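SCARECROW-LIKE protein 7 (Oryza sativa Japonica Group, PDB 5HYZ) probably acts as a plant transcription factor that binds DNA through its GRAS domain and takes part in development and resistance to abiotic stress. Local coordinates at residues S1-L9 with S40-A48. Sequence-based numbering, arbitrary orientation.
Sequences SAPILQSLL and SERLAFYFA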
loop_
_atom_site.group_PDB
_atom_site.type_symbol
_atom_site.label_atom_id
_atom_site.label_comp_id
_atom_site.label_asym_id
_atom_site.label_seq_id
_atom_site.Cartn_x
_atom_site.Cartn_y
_atom_site.Cartn_z
ATOM N N SER A 1 29.303 14.632 3.682
ATOM C CA SER A 1 28.341 15.632 4.129
ATOM C C SER A 1 28.445 16.930 3.294
ATOM O O SER A 1 29.532 17.482 3.086
ATOM C CB SER A 1 28.536 15.925 5.618
ATOM O OG SER A 1 27.469 16.711 6.134
ATOM N N ALA A 2 27.286 17.400 2.834
ATOM C CA ALA A 2 27.157 18.540 1.915
ATOM C C ALA A 2 27.636 19.850 2.527
ATOM O O ALA A 2 27.354 20.135 3.697
ATOM C CB ALA A 2 25.717 18.685 1.464
ATOM N N PRO A 3 28.377 20.648 1.739
ATOM C CA PRO A 3 28.978 21.848 2.324
ATOM C C PRO A 3 27.934 22.771 2.943
ATOM O O PRO A 3 28.246 23.409 3.951
ATOM C CB PRO A 3 29.659 22.533 1.131
ATOM C CG PRO A 3 29.529 21.634 -0.023
ATOM C CD PRO A 3 28.949 20.326 0.421
ATOM N N ILE A 4 26.739 22.868 2.354
ATOM C CA ILE A 4 25.766 23.814 2.907
ATOM C C ILE A 4 25.404 23.377 4.340
ATOM O O ILE A 4 25.276 24.202 5.226
ATOM C CB ILE A 4 24.509 23.968 2.009
ATOM C CG1 ILE A 4 23.646 25.127 2.512
ATOM C CG2 ILE A 4 23.729 22.682 1.866
ATOM C CD1 ILE A 4 22.534 25.521 1.588
ATOM N N LEU A 5 25.349 22.067 4.573
ATOM C CA LEU A 5 25.006 21.555 5.900
ATOM C C LEU A 5 26.170 21.675 6.872
ATOM O O LEU A 5 25.991 21.983 8.034
ATOM C CB LEU A 5 24.542 20.102 5.778
ATOM C CG LEU A 5 23.300 19.941 4.888
ATOM C CD1 LEU A 5 22.846 18.477 4.863
ATOM C CD2 LEU A 5 22.149 20.869 5.323
ATOM N N GLN A 6 27.389 21.441 6.400
ATOM C CA GLN A 6 28.532 21.661 7.298
ATOM C C GLN A 6 28.627 23.142 7.689
ATOM O O GLN A 6 28.935 23.488 8.829
ATOM C CB GLN A 6 29.854 21.187 6.641
ATOM C CG GLN A 6 30.048 19.645 6.633
ATOM C CD GLN A 6 29.871 18.992 8.016
ATOM O OE1 GLN A 6 30.565 19.327 8.986
ATOM N NE2 GLN A 6 28.916 18.061 8.110
ATOM N N SER A 7 28.354 24.023 6.742
ATOM C CA SER A 7 28.345 25.460 7.080
ATOM C C SER A 7 27.266 25.781 8.086
ATOM O O SER A 7 27.492 26.530 9.016
ATOM C CB SER A 7 28.166 26.309 5.825
ATOM O OG SER A 7 29.174 25.960 4.887
ATOM N N LEU A 8 26.074 25.202 7.906
ATOM C CA LEU A 8 25.024 25.356 8.909
ATOM C C LEU A 8 25.427 24.904 10.313
ATOM O O LEU A 8 25.195 25.582 11.311
ATOM C CB LEU A 8 23.814 24.571 8.439
ATOM C CG LEU A 8 22.483 24.890 9.065
ATOM C CD1 LEU A 8 22.201 26.368 9.153
ATOM C CD2 LEU A 8 21.466 24.211 8.185
ATOM N N LEU A 9 26.033 23.723 10.388
ATOM C CA LEU A 9 26.515 23.229 11.667
ATOM C C LEU A 9 27.562 24.181 12.305
ATOM O O LEU A 9 27.487 24.494 13.504
ATOM C CB LEU A 9 27.094 21.808 11.485
ATOM C CG LEU A 9 26.044 20.700 11.207
ATOM C CD1 LEU A 9 26.742 19.469 10.633
ATOM C CD2 LEU A 9 25.216 20.346 12.489
ATOM N N SER A 40 19.107 18.900 0.567
ATOM C CA SER A 40 19.996 19.595 1.483
ATOM C C SER A 40 19.721 21.121 1.467
ATOM O O SER A 40 19.809 21.777 2.510
ATOM C CB SER A 40 21.451 19.286 1.150
ATOM O OG SER A 40 21.776 19.857 -0.096
ATOM N N GLU A 41 19.367 21.660 0.293
ATOM C CA GLU A 41 18.982 23.080 0.167
ATOM C C GLU A 41 17.691 23.408 0.900
ATOM O O GLU A 41 17.586 24.459 1.546
ATOM C CB GLU A 41 18.850 23.490 -1.318
ATOM C CG GLU A 41 20.206 23.413 -2.052
ATOM C CD GLU A 41 20.077 23.534 -3.571
ATOM O OE1 GLU A 41 19.048 23.112 -4.136
ATOM O OE2 GLU A 41 21.012 24.071 -4.186
ATOM N N ARG A 42 16.695 22.527 0.804
ATOM C CA ARG A 42 15.444 22.747 1.509
ATOM C C ARG A 42 15.638 22.654 3.021
ATOM O O ARG A 42 15.125 23.459 3.805
ATOM C CB ARG A 42 14.396 21.739 1.013
ATOM C CG ARG A 42 14.123 21.994 -0.462
ATOM C CD ARG A 42 13.661 20.865 -1.319
ATOM N NE ARG A 42 12.234 20.797 -1.368
ATOM C CZ ARG A 42 11.457 20.834 -2.450
ATOM N NH1 ARG A 42 11.903 20.981 -3.688
ATOM N NH2 ARG A 42 10.163 20.768 -2.237
ATOM N N LEU A 43 16.393 21.630 3.416
ATOM C CA LEU A 43 16.710 21.421 4.823
ATOM C C LEU A 43 17.401 22.662 5.431
ATOM O O LEU A 43 17.015 23.169 6.484
ATOM C CB LEU A 43 17.586 20.151 4.956
ATOM C CG LEU A 43 17.960 19.760 6.385
ATOM C CD1 LEU A 43 16.781 19.092 7.061
ATOM C CD2 LEU A 43 19.127 18.812 6.362
ATOM N N ALA A 44 18.428 23.147 4.757
ATOM C CA ALA A 44 19.102 24.357 5.224
ATOM C C ALA A 44 18.159 25.555 5.263
ATOM O O ALA A 44 18.257 26.393 6.152
ATOM C CB ALA A 44 20.306 24.668 4.327
ATOM N N PHE A 45 17.236 25.630 4.313
ATOM C CA PHE A 45 16.263 26.717 4.371
ATOM C C PHE A 45 15.498 26.756 5.696
ATOM O O PHE A 45 15.439 27.806 6.372
ATOM C CB PHE A 45 15.295 26.613 3.172
ATOM C CG PHE A 45 14.175 27.628 3.208
ATOM C CD1 PHE A 45 14.334 28.866 2.596
ATOM C CD2 PHE A 45 12.989 27.353 3.853
ATOM C CE1 PHE A 45 13.316 29.820 2.636
ATOM C CE2 PHE A 45 11.939 28.302 3.905
ATOM C CZ PHE A 45 12.114 29.549 3.283
ATOM N N TYR A 46 14.921 25.610 6.097
ATOM C CA TYR A 46 14.114 25.645 7.315
ATOM C C TYR A 46 14.980 25.777 8.563
ATOM O O TYR A 46 14.600 26.452 9.524
ATOM C CB TYR A 46 13.233 24.397 7.400
ATOM C CG TYR A 46 12.246 24.418 6.255
ATOM C CD1 TYR A 46 11.151 25.295 6.282
ATOM C CD2 TYR A 46 12.415 23.598 5.141
ATOM C CE1 TYR A 46 10.245 25.341 5.231
ATOM C CE2 TYR A 46 11.519 23.649 4.093
ATOM C CZ TYR A 46 10.452 24.536 4.144
ATOM O OH TYR A 46 9.580 24.574 3.083
ATOM N N PHE A 47 16.150 25.130 8.558
ATOM C CA PHE A 47 17.035 25.285 9.731
ATOM C C PHE A 47 17.629 26.679 9.875
ATOM O O PHE A 47 17.771 27.174 10.969
ATOM C CB PHE A 47 18.158 24.247 9.674
ATOM C CG PHE A 47 17.787 22.965 10.344
ATOM C CD1 PHE A 47 16.954 22.041 9.702
ATOM C CD2 PHE A 47 18.248 22.682 11.613
ATOM C CE1 PHE A 47 16.614 20.830 10.332
ATOM C CE2 PHE A 47 17.870 21.502 12.270
ATOM C CZ PHE A 47 17.059 20.567 11.607
ATOM N N ALA A 48 17.988 27.305 8.778
ATOM C CA ALA A 48 18.559 28.649 8.841
ATOM C C ALA A 48 17.521 29.630 9.272
ATOM O O ALA A 48 17.805 30.582 9.980
ATOM C CB ALA A 48 19.134 29.039 7.477
#
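Leu-5 and Ala-44 mark the closest backbone register, their CA atoms 6.6 Å apart, where the first turns of helix 3-16 run beside helix 39-57 in the helix bundle of the GRAS domain. Residues 3-9 and 40-48 point nearly the same way, with axes 20° apart and 9.5 Å at closest approach. Both belong to the predicted leucine repeat I, and the contact is largely apolar. Ala-44 suits its central place because a lone methyl lets the larger chains of the partner helix close in: CD1 of Ile-4 lies 3.6 Å from Ala-44 CB. Ile-4 reaches it because CG1 stands anti to the backbone N (chi1 -171°) and the chain stays extended, while its other branch, CG2, rests near Ser-40. The small Ser-40 spares room for both Ile-4 and Leu-5, and its OG is hydrogen-bonded to OD1 of Asp-38, just ahead of helix 39-57. Leu-5 meets Leu-43 at about a right angle, CD2 to CD2 at 3.8 Å, and its two methyls let it touch Ser-40 as well. Leu-43 and Leu-8 also pack on Leu-259 and Phe-255 respectively, so that helix 251-272 lies against both helices. A leucine fork likewise lets Leu-8 reach three residues: CD1 lies near Ala-48, while CD2 sits 3.8 Å from Ala-44 CA and 3.6 Å from Phe-47 CB.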